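Local structure of possible prolidase (Bifidobacterium longum NCC2705, 2P9B) at residues A19-T23 with K67-P71; N33-V37 with V47-T53; L125-T130 with P420-A425; P371-L375 with P410-L414. The protein probably hydrolyses carbon-nitrogen bonds other than peptide bonds, as a member of the amidohydrolase family, and is possibly a prolidase. All blocks are in the same frame, centred on the assembly; numbering follows the deposited sequence.

Contact 1 (A19-T23 with K67-P71); sequences ATIVT and KIVMP
Ile-21 and Val-69 form the apolar centre, side by side on one face of a parallel strand pair, with CG1 of Ile-21 3.5 Å from CG1 of Val-69. Ile-21 is in the mt rotamer and Val-69 in p; CB of Ala-19 extends the patch, 3.9 Å from CG1 of Val-69. On the other face, CG2 of Val-22 (chi1 t) meets CG2 of Ile-68 at 3.6 Å, while the end of the selenomethionine Met-70 leads away and touches Leu-375 and Thr-379 of helix 371-385. Both strands are extended, and the segments 19-22 and 68-71 run in the same direction at 33°, with axes 4.6 Å apart at closest. Thr-20 pairs with Ile-68 (CA-CA 4.7 Å) and Ile-21 with Val-69 (CA-CA 4.9 Å). The ladder consists of Thr-20 N to Lys-67 O, 3.1 Å; Val-69 N to Thr-20 O, 2.9 Å; and Val-22 N to Val-69 O, 2.9 Å. At the polar edge a water bridges Thr-20 OG1 (2.8 Å) and Lys-67 O (2.7 Å), so that carbonyl accepts two hydrogen bonds. Strand 68-78 also pairs with strand 403-406 and, further along, with 129-134, so this contact adds an N-terminal strand to the sheet that runs into the amidohydrolase barrel. Mostly apolar side chains on both faces of a hydrogen-bonded ladder imply a strand pair built into the interior, with water admitted at its Lys-67 end.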
loop_
_atom_site.group_PDB
_atom_site.type_symbol
_atom_site.label_atom_id
_atom_site.label_comp_id
_atom_site.label_asym_id
_atom_site.label_seq_id
_atom_site.Cartn_x
_atom_site.Cartn_y
_atom_site.Cartn_z
ATOM N N ALA A 19 19.198 14.049 -13.276
ATOM C CA ALA A 19 18.649 12.733 -13.030
ATOM C C ALA A 19 17.780 12.244 -14.177
ATOM O O ALA A 19 17.270 13.032 -14.972
ATOM C CB ALA A 19 17.836 12.742 -11.744
ATOM N N THR A 20 17.645 10.926 -14.263
ATOM C CA THR A 20 16.791 10.308 -15.261
ATOM C C THR A 20 15.496 10.050 -14.504
ATOM O O THR A 20 15.493 9.328 -13.505
ATOM C CB THR A 20 17.344 8.959 -15.750
ATOM O OG1 THR A 20 18.576 9.171 -16.447
ATOM C CG2 THR A 20 16.344 8.288 -16.679
ATOM N N ILE A 21 14.407 10.648 -14.964
ATOM C CA ILE A 21 13.126 10.470 -14.302
ATOM C C ILE A 21 12.307 9.316 -14.859
ATOM O O ILE A 21 12.061 9.239 -16.061
ATOM C CB ILE A 21 12.244 11.739 -14.405
ATOM C CG1 ILE A 21 12.927 12.916 -13.703
ATOM C CG2 ILE A 21 10.868 11.465 -13.791
ATOM C CD1 ILE A 21 12.086 14.184 -13.666
ATOM N N VAL A 22 11.916 8.403 -13.978
ATOM C CA VAL A 22 11.039 7.305 -14.358
ATOM C C VAL A 22 9.723 7.853 -13.815
ATOM O O VAL A 22 9.501 7.886 -12.603
ATOM C CB VAL A 22 11.437 5.988 -13.663
ATOM C CG1 VAL A 22 10.353 4.945 -13.859
ATOM C CG2 VAL A 22 12.747 5.472 -14.263
ATOM N N THR A 23 8.869 8.319 -14.718
ATOM C CA THR A 23 7.606 8.943 -14.336
ATOM C C THR A 23 6.597 8.071 -13.613
ATOM O O THR A 23 5.814 8.572 -12.809
ATOM C CB THR A 23 6.899 9.540 -15.560
ATOM O OG1 THR A 23 6.494 8.479 -16.432
ATOM C CG2 THR A 23 7.835 10.479 -16.307
ATOM N N LYS A 67 21.854 8.787 -11.606
ATOM C CA LYS A 67 20.780 8.285 -10.753
ATOM C C LYS A 67 19.423 8.327 -11.450
ATOM O O LYS A 67 19.240 9.037 -12.440
ATOM C CB LYS A 67 20.696 9.128 -9.474
ATOM C CG LYS A 67 21.983 9.217 -8.659
ATOM C CD LYS A 67 22.322 7.896 -7.985
ATOM C CE LYS A 67 23.518 8.038 -7.048
ATOM N NZ LYS A 67 24.735 8.494 -7.766
ATOM N N ILE A 68 18.480 7.551 -10.924
ATOM C CA ILE A 68 17.115 7.525 -11.438
ATOM C C ILE A 68 16.247 8.082 -10.317
ATOM O O ILE A 68 16.485 7.779 -9.148
ATOM C CB ILE A 68 16.636 6.079 -11.755
ATOM C CG1 ILE A 68 17.090 5.663 -13.158
ATOM C CG2 ILE A 68 15.112 5.986 -11.654
ATOM C CD1 ILE A 68 18.575 5.521 -13.308
ATOM N N VAL A 69 15.271 8.917 -10.655
ATOM C CA VAL A 69 14.371 9.437 -9.633
ATOM C C VAL A 69 12.959 9.134 -10.102
ATOM O O VAL A 69 12.642 9.284 -11.280
ATOM C CB VAL A 69 14.523 10.956 -9.412
ATOM C CG1 VAL A 69 14.209 11.705 -10.688
ATOM C CG2 VAL A 69 13.596 11.406 -8.280
HETATM N N MSE A 70 12.125 8.688 -9.172
HETATM C CA MSE A 70 10.751 8.335 -9.476
HETATM C C MSE A 70 9.881 8.744 -8.299
HETATM O O MSE A 70 10.395 9.179 -7.268
HETATM C CB MSE A 70 10.635 6.815 -9.728
HETATM C CG MSE A 70 10.931 5.905 -8.510
HETATM SE SE MSE A 70 10.587 4.030 -8.746
HETATM C CE MSE A 70 8.687 4.094 -8.633
ATOM N N PRO A 71 8.549 8.643 -8.451
ATOM C CA PRO A 71 7.690 9.020 -7.327
ATOM C C PRO A 71 7.945 8.025 -6.198
ATOM O O PRO A 71 8.335 6.885 -6.455
ATOM C CB PRO A 71 6.278 8.857 -7.889
ATOM C CG PRO A 71 6.460 9.093 -9.378
ATOM C CD PRO A 71 7.748 8.345 -9.652
HETATM O O HOH W 1 20.755 8.860 -14.723
#

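Contact 2 (N33-V37 with V47-T53); sequences NMTIV and VAPSIET
Asn-33 takes up left-handed backbone angles (phi 42°, psi 66°) and, with Met-34, faces Ala-19 in a G1 beta bulge; here the chain turns a corner from one sheet into another. Asn-33 O accepts from Ser-50 N at 2.9 Å, and a water joins the same oxygen (2.8 Å) to Ile-51 N (3.1 Å). Beyond the corner the strands are antiparallel, 151° between segments 34-37 and 47-49, and make a beta hairpin at the edge of the small N-terminal sheet. Thr-35 and Ala-48 are its hydrogen-bonded pair: Thr-35 N to Ala-48 O, 2.8 Å, and Ala-48 N to Thr-35 O, 3.1 Å. Met-34 with Pro-49 and Ile-36 with Val-47 are non-hydrogen-bonded pairs. Selenomethionine Met-34, mmm, curls back so that CE lies 4.0 Å from Pro-49 CD and 4.1 Å from Val-47 CG1. In the 3-10 turn 50-52, Glu-52 N bonds to Pro-49 O (3.2 Å), which Thr-53 OG1 also reaches (2.8 Å). Thr-35 OG1 and Ser-50 OG share a 2.7 Å hydrogen bond, and Ser-50 OG also bonds to His-18 N.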
loop_
_atom_site.group_PDB
_atom_site.type_symbol
_atom_site.label_atom_id
_atom_site.label_comp_id
_atom_site.label_asym_id
_atom_site.label_seq_id
_atom_site.Cartn_x
_atom_site.Cartn_y
_atom_site.Cartn_z
ATOM N N ASN A 33 18.259 13.588 -18.158
ATOM C CA ASN A 33 18.903 14.829 -17.720
ATOM C C ASN A 33 17.894 15.894 -17.299
ATOM O O ASN A 33 17.774 16.954 -17.922
ATOM C CB ASN A 33 19.815 15.358 -18.827
ATOM C CG ASN A 33 20.779 16.417 -18.328
ATOM O OD1 ASN A 33 21.235 16.366 -17.183
ATOM N ND2 ASN A 33 21.114 17.370 -19.191
HETATM N N MSE A 34 17.188 15.585 -16.217
HETATM C CA MSE A 34 16.159 16.438 -15.649
HETATM C C MSE A 34 16.535 16.995 -14.281
HETATM O O MSE A 34 17.352 16.426 -13.565
HETATM C CB MSE A 34 14.863 15.637 -15.492
HETATM C CG MSE A 34 14.313 15.023 -16.774
HETATM SE SE MSE A 34 13.841 16.315 -18.085
HETATM C CE MSE A 34 12.269 16.933 -17.268
ATOM N N THR A 35 15.915 18.112 -13.925
ATOM C CA THR A 35 16.127 18.718 -12.626
ATOM C C THR A 35 14.760 18.845 -11.967
ATOM O O THR A 35 13.783 19.225 -12.613
ATOM C CB THR A 35 16.749 20.127 -12.730
ATOM O OG1 THR A 35 18.096 20.020 -13.199
ATOM C CG2 THR A 35 16.734 20.829 -11.369
ATOM N N ILE A 36 14.685 18.493 -10.691
ATOM C CA ILE A 36 13.444 18.614 -9.948
ATOM C C ILE A 36 13.727 19.637 -8.864
ATOM O O ILE A 36 14.626 19.451 -8.042
ATOM C CB ILE A 36 13.027 17.281 -9.292
ATOM C CG1 ILE A 36 12.770 16.221 -10.367
ATOM C CG2 ILE A 36 11.768 17.494 -8.459
ATOM C CD1 ILE A 36 12.363 14.864 -9.813
ATOM N N VAL A 37 12.970 20.727 -8.876
ATOM C CA VAL A 37 13.154 21.785 -7.900
ATOM C C VAL A 37 12.066 21.717 -6.837
ATOM O O VAL A 37 10.878 21.706 -7.154
ATOM C CB VAL A 37 13.117 23.167 -8.578
ATOM C CG1 VAL A 37 13.365 24.257 -7.544
ATOM C CG2 VAL A 37 14.161 23.221 -9.692
ATOM N N VAL A 47 10.001 20.882 -12.854
ATOM C CA VAL A 47 10.430 19.585 -13.367
ATOM C C VAL A 47 10.778 19.880 -14.820
ATOM O O VAL A 47 9.894 19.971 -15.667
ATOM C CB VAL A 47 9.314 18.524 -13.331
ATOM C CG1 VAL A 47 9.830 17.222 -13.924
ATOM C CG2 VAL A 47 8.846 18.301 -11.904
ATOM N N ALA A 48 12.061 20.051 -15.110
ATOM C CA ALA A 48 12.458 20.383 -16.471
ATOM C C ALA A 48 13.892 19.984 -16.788
ATOM O O ALA A 48 14.672 19.673 -15.888
ATOM C CB ALA A 48 12.276 21.881 -16.691
ATOM N N PRO A 49 14.257 19.982 -18.081
ATOM C CA PRO A 49 15.617 19.620 -18.491
ATOM C C PRO A 49 16.618 20.445 -17.684
ATOM O O PRO A 49 16.460 21.652 -17.533
ATOM C CB PRO A 49 15.633 19.982 -19.974
ATOM C CG PRO A 49 14.225 19.674 -20.393
ATOM C CD PRO A 49 13.414 20.271 -19.255
ATOM N N SER A 50 17.637 19.778 -17.162
ATOM C CA SER A 50 18.649 20.433 -16.354
ATOM C C SER A 50 19.352 21.578 -17.078
ATOM O O SER A 50 19.620 22.623 -16.492
ATOM C CB SER A 50 19.692 19.407 -15.898
ATOM O OG SER A 50 19.092 18.372 -15.141
ATOM N N ILE A 51 19.639 21.383 -18.356
ATOM C CA ILE A 51 20.344 22.395 -19.130
ATOM C C ILE A 51 19.664 23.759 -19.146
ATOM O O ILE A 51 20.336 24.784 -19.266
ATOM C CB ILE A 51 20.559 21.916 -20.581
ATOM C CG1 ILE A 51 21.551 22.834 -21.294
ATOM C CG2 ILE A 51 19.236 21.892 -21.323
ATOM C CD1 ILE A 51 21.997 22.302 -22.647
ATOM N N GLU A 52 18.343 23.788 -19.013
ATOM C CA GLU A 52 17.616 25.058 -19.048
ATOM C C GLU A 52 17.096 25.497 -17.690
ATOM O O GLU A 52 16.443 26.536 -17.574
ATOM C CB GLU A 52 16.428 24.957 -20.008
ATOM C CG GLU A 52 15.450 23.855 -19.643
ATOM C CD GLU A 52 14.233 23.796 -20.553
ATOM O OE1 GLU A 52 14.401 23.804 -21.788
ATOM O OE2 GLU A 52 13.103 23.726 -20.023
ATOM N N THR A 53 17.394 24.720 -16.658
ATOM C CA THR A 53 16.900 25.041 -15.331
ATOM C C THR A 53 17.965 25.598 -14.401
ATOM O O THR A 53 18.902 24.899 -14.029
ATOM C CB THR A 53 16.270 23.795 -14.683
ATOM O OG1 THR A 53 15.300 23.238 -15.580
ATOM C CG2 THR A 53 15.585 24.162 -13.375
HETATM O O HOH W 2 18.928 18.761 -19.791
HETATM O O HOH W 3 19.394 22.250 -13.250
#

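Contact 3 (L125-T130 with P420-A425); sequences LESGVT and PALVIA
Val-423 loses more surface here than any other residue of the two segments. Its side chain (chi1 t) points from strand 422-425 into the turn between helix 113-126 and strand 129-134: CG1 lies 3.4 Å from Leu-125 O and 3.9 Å from Leu-125 CD1, and CG2 is 3.7 Å from Gly-128 CA. Leu-125, rotamer tp, reaches on to Ala-425, CD1 to CB 3.8 Å. Thr-130, chi1 p, sets CG2 4.1 Å from Val-423 CG1. The helix ends in a Schellman motif: Gly-128 has phi 102° and psi 9°, and its N bonds to Leu-125 O at 2.8 Å. At those angles a CB would jam against the carbonyl of Ser-127, and it would also crowd Pro-420 CG. Pro-420 packs beside the turn, its CG 3.4 Å from Ser-127 O. The arrangement packs an alpha-beta turn of the barrel against a strand linked to it in the same sheet by way of 403-406 and 68-78. No hydrogen bond crosses between the segments; methyl and ring carbons meeting the helix end make the fit.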
loop_
_atom_site.group_PDB
_atom_site.type_symbol
_atom_site.label_atom_id
_atom_site.label_comp_id
_atom_site.label_asym_id
_atom_site.label_seq_id
_atom_site.Cartn_x
_atom_site.Cartn_y
_atom_site.Cartn_z
ATOM N N LEU A 125 9.525 3.934 5.246
ATOM C CA LEU A 125 10.028 5.142 4.596
ATOM C C LEU A 125 11.447 4.945 4.063
ATOM O O LEU A 125 11.731 5.285 2.916
ATOM C CB LEU A 125 9.994 6.332 5.562
ATOM C CG LEU A 125 10.494 7.663 4.984
ATOM C CD1 LEU A 125 9.646 8.045 3.774
ATOM C CD2 LEU A 125 10.419 8.757 6.045
ATOM N N GLU A 126 12.334 4.380 4.883
ATOM C CA GLU A 126 13.717 4.158 4.459
ATOM C C GLU A 126 13.809 3.232 3.250
ATOM O O GLU A 126 14.787 3.284 2.501
ATOM C CB GLU A 126 14.551 3.583 5.613
ATOM C CG GLU A 126 14.677 4.535 6.799
ATOM C CD GLU A 126 15.370 3.909 7.995
ATOM O OE1 GLU A 126 15.271 2.679 8.169
ATOM O OE2 GLU A 126 15.996 4.658 8.770
ATOM N N SER A 127 12.795 2.387 3.063
ATOM C CA SER A 127 12.781 1.464 1.937
ATOM C C SER A 127 12.264 2.176 0.686
ATOM O O SER A 127 12.218 1.588 -0.394
ATOM C CB SER A 127 11.907 0.239 2.246
ATOM O OG SER A 127 10.520 0.529 2.149
ATOM N N GLY A 128 11.873 3.438 0.847
ATOM C CA GLY A 128 11.384 4.217 -0.281
ATOM C C GLY A 128 9.878 4.403 -0.408
ATOM O O GLY A 128 9.405 4.918 -1.425
ATOM N N VAL A 129 9.128 4.005 0.617
ATOM C CA VAL A 129 7.667 4.124 0.630
ATOM C C VAL A 129 7.263 5.421 1.337
ATOM O O VAL A 129 7.421 5.550 2.549
ATOM C CB VAL A 129 7.043 2.933 1.369
ATOM C CG1 VAL A 129 5.531 2.991 1.268
ATOM C CG2 VAL A 129 7.571 1.639 0.780
ATOM N N THR A 130 6.724 6.373 0.578
ATOM C CA THR A 130 6.356 7.669 1.127
ATOM C C THR A 130 4.906 7.837 1.572
ATOM O O THR A 130 4.565 8.833 2.206
ATOM C CB THR A 130 6.729 8.783 0.135
ATOM O OG1 THR A 130 6.239 8.447 -1.167
ATOM C CG2 THR A 130 8.240 8.936 0.064
ATOM N N PRO A 420 17.414 1.766 -2.178
ATOM C CA PRO A 420 17.336 3.167 -2.601
ATOM C C PRO A 420 18.627 3.943 -2.345
ATOM O O PRO A 420 19.385 3.631 -1.423
ATOM C CB PRO A 420 16.176 3.719 -1.768
ATOM C CG PRO A 420 15.336 2.510 -1.484
ATOM C CD PRO A 420 16.380 1.463 -1.175
ATOM N N ALA A 421 18.870 4.956 -3.171
ATOM C CA ALA A 421 20.040 5.807 -3.013
ATOM C C ALA A 421 19.676 6.901 -2.012
ATOM O O ALA A 421 20.489 7.304 -1.176
ATOM C CB ALA A 421 20.420 6.428 -4.351
ATOM N N LEU A 422 18.437 7.375 -2.103
ATOM C CA LEU A 422 17.947 8.418 -1.208
ATOM C C LEU A 422 16.432 8.492 -1.290
ATOM O O LEU A 422 15.854 8.304 -2.357
ATOM C CB LEU A 422 18.539 9.779 -1.603
ATOM C CG LEU A 422 18.070 11.033 -0.852
ATOM C CD1 LEU A 422 18.499 10.962 0.607
ATOM C CD2 LEU A 422 18.668 12.277 -1.507
ATOM N N VAL A 423 15.799 8.760 -0.154
ATOM C CA VAL A 423 14.348 8.887 -0.099
ATOM C C VAL A 423 14.031 10.285 0.422
ATOM O O VAL A 423 14.652 10.750 1.370
ATOM C CB VAL A 423 13.723 7.865 0.862
ATOM C CG1 VAL A 423 12.195 7.952 0.796
ATOM C CG2 VAL A 423 14.191 6.474 0.501
ATOM N N ILE A 424 13.076 10.951 -0.208
ATOM C CA ILE A 424 12.683 12.287 0.213
ATOM C C ILE A 424 11.186 12.226 0.462
ATOM O O ILE A 424 10.425 11.803 -0.409
ATOM C CB ILE A 424 13.006 13.329 -0.886
ATOM C CG1 ILE A 424 14.504 13.282 -1.191
ATOM C CG2 ILE A 424 12.577 14.725 -0.435
ATOM C CD1 ILE A 424 14.960 14.220 -2.281
ATOM N N ALA A 425 10.770 12.624 1.662
ATOM C CA ALA A 425 9.358 12.597 2.027
ATOM C C ALA A 425 8.844 14.017 2.209
ATOM O O ALA A 425 9.302 14.740 3.088
ATOM C CB ALA A 425 9.167 11.804 3.319
#

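Contact 4 (P371-L375 with P410-L414); sequences PAEAL and PLDDL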
loop_
_atom_site.group_PDB
_atom_site.type_symbol
_atom_site.label_atom_id
_atom_site.label_comp_id
_atom_site.label_asym_id
_atom_site.label_seq_id
_atom_site.Cartn_x
_atom_site.Cartn_y
_atom_site.Cartn_z
ATOM N N PRO A 371 6.793 -4.372 -16.172
ATOM C CA PRO A 371 7.433 -3.583 -15.111
ATOM C C PRO A 371 6.849 -2.175 -15.035
ATOM O O PRO A 371 6.607 -1.646 -13.948
ATOM C CB PRO A 371 8.900 -3.577 -15.535
ATOM C CG PRO A 371 9.056 -4.942 -16.127
ATOM C CD PRO A 371 7.804 -5.079 -16.980
ATOM N N ALA A 372 6.631 -1.568 -16.197
ATOM C CA ALA A 372 6.078 -0.220 -16.271
ATOM C C ALA A 372 4.721 -0.150 -15.574
ATOM O O ALA A 372 4.454 0.768 -14.797
ATOM C CB ALA A 372 5.940 0.205 -17.731
ATOM N N GLU A 373 3.863 -1.123 -15.857
ATOM C CA GLU A 373 2.541 -1.157 -15.249
ATOM C C GLU A 373 2.624 -1.368 -13.743
ATOM O O GLU A 373 1.803 -0.843 -12.993
ATOM C CB GLU A 373 1.695 -2.262 -15.879
ATOM C CG GLU A 373 1.469 -2.064 -17.367
ATOM C CD GLU A 373 0.714 -3.211 -17.996
ATOM O OE1 GLU A 373 0.961 -4.369 -17.599
ATOM O OE2 GLU A 373 -0.115 -2.955 -18.898
ATOM N N ALA A 374 3.608 -2.147 -13.303
ATOM C CA ALA A 374 3.782 -2.398 -11.876
ATOM C C ALA A 374 4.231 -1.117 -11.176
ATOM O O ALA A 374 3.765 -0.801 -10.080
ATOM C CB ALA A 374 4.801 -3.507 -11.655
ATOM N N LEU A 375 5.147 -0.384 -11.802
ATOM C CA LEU A 375 5.625 0.871 -11.226
ATOM C C LEU A 375 4.480 1.886 -11.182
ATOM O O LEU A 375 4.375 2.697 -10.258
ATOM C CB LEU A 375 6.793 1.418 -12.054
ATOM C CG LEU A 375 8.093 0.633 -11.894
ATOM C CD1 LEU A 375 9.059 0.994 -13.005
ATOM C CD2 LEU A 375 8.698 0.933 -10.515
ATOM N N PRO A 410 14.642 0.866 -12.626
ATOM C CA PRO A 410 13.746 -0.234 -12.253
ATOM C C PRO A 410 12.954 -0.817 -13.421
ATOM O O PRO A 410 12.406 -1.908 -13.313
ATOM C CB PRO A 410 12.850 0.399 -11.193
ATOM C CG PRO A 410 12.736 1.815 -11.669
ATOM C CD PRO A 410 14.178 2.138 -12.043
ATOM N N LEU A 411 12.891 -0.091 -14.533
ATOM C CA LEU A 411 12.173 -0.587 -15.702
ATOM C C LEU A 411 12.965 -1.732 -16.329
ATOM O O LEU A 411 12.398 -2.610 -16.985
ATOM C CB LEU A 411 11.971 0.535 -16.723
ATOM C CG LEU A 411 10.868 1.539 -16.377
ATOM C CD1 LEU A 411 10.941 2.754 -17.282
ATOM C CD2 LEU A 411 9.521 0.843 -16.499
ATOM N N ASP A 412 14.277 -1.725 -16.112
ATOM C CA ASP A 412 15.147 -2.768 -16.649
ATOM C C ASP A 412 15.303 -3.920 -15.663
ATOM O O ASP A 412 15.563 -5.059 -16.060
ATOM C CB ASP A 412 16.523 -2.196 -16.996
ATOM C CG ASP A 412 16.455 -1.129 -18.067
ATOM O OD1 ASP A 412 15.645 -1.283 -19.003
ATOM O OD2 ASP A 412 17.219 -0.145 -17.977
ATOM N N ASP A 413 15.146 -3.619 -14.378
ATOM C CA ASP A 413 15.250 -4.628 -13.321
ATOM C C ASP A 413 14.593 -4.048 -12.074
ATOM O O ASP A 413 15.130 -3.127 -11.458
ATOM C CB ASP A 413 16.716 -4.947 -13.017
ATOM C CG ASP A 413 16.880 -6.200 -12.170
ATOM O OD1 ASP A 413 16.030 -6.457 -11.292
ATOM O OD2 ASP A 413 17.875 -6.930 -12.376
ATOM N N LEU A 414 13.439 -4.587 -11.701
ATOM C CA LEU A 414 12.729 -4.085 -10.536
ATOM C C LEU A 414 13.507 -4.205 -9.230
ATOM O O LEU A 414 13.181 -3.530 -8.260
ATOM C CB LEU A 414 11.373 -4.783 -10.404
ATOM C CG LEU A 414 10.355 -4.360 -11.469
ATOM C CD1 LEU A 414 9.160 -5.310 -11.462
ATOM C CD2 LEU A 414 9.908 -2.922 -11.188
#
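The contacts between side chains are all apolar, and leucines make most of them. Leu-375 projects from the first turn of helix 371-385 into the loop: its CD1 is 3.5 Å from Leu-411 CD2 and 4.0 Å from Pro-410 CG, and its CG is 4.1 Å from Leu-414 CD2. Leu-411 bends its end back toward the helix, where CD2 also meets Ala-372 CB at 3.8 Å. Pro-371 leans over the loop, its CB 4.4 Å from Leu-414 CG. Against the backbone, the same CB of Pro-371 sits 3.9 Å from Leu-411 O. Hydrogen bonds stay within each side: Leu-375 N bonds to Pro-371 O at 2.9 Å in the helix, Ser-370 N bonds to Glu-373 OE1, and Asn-409 OD1 receives Leu-411 N. The contact seats the loop between strands 403-406 and 422-425 on the start of helix 371-385, with helix 356-367 flanking it at Leu-414. Leucine and proline thus make the join, while the exposed Asp-412 and Asp-413, the latter bonded through OD1 to Arg-415 N, take no part.

From the N terminus, contact 1 pairs 19-23 with 67-71 and closes a loop that holds all of contact 2, the hairpin 33-37 with 47-53. The two touch where Ile-21 packs on Met-34 and Val-47, joining the small N-terminal sheet to the larger one. Strand 68-78 then runs on into the barrel. Contact 3 opens after it at 125-130 and closes only at 420-425, a span of nearly 300 residues that brings strand 422-425, late in the chain, against the turn after helix 113-126; contact 4 lies wholly within that span. Contacts 1 and 4 meet, Met-70 on Leu-375 and Ile-68 on Pro-410, whereas contacts 3 and 4 do not touch. No loops cross.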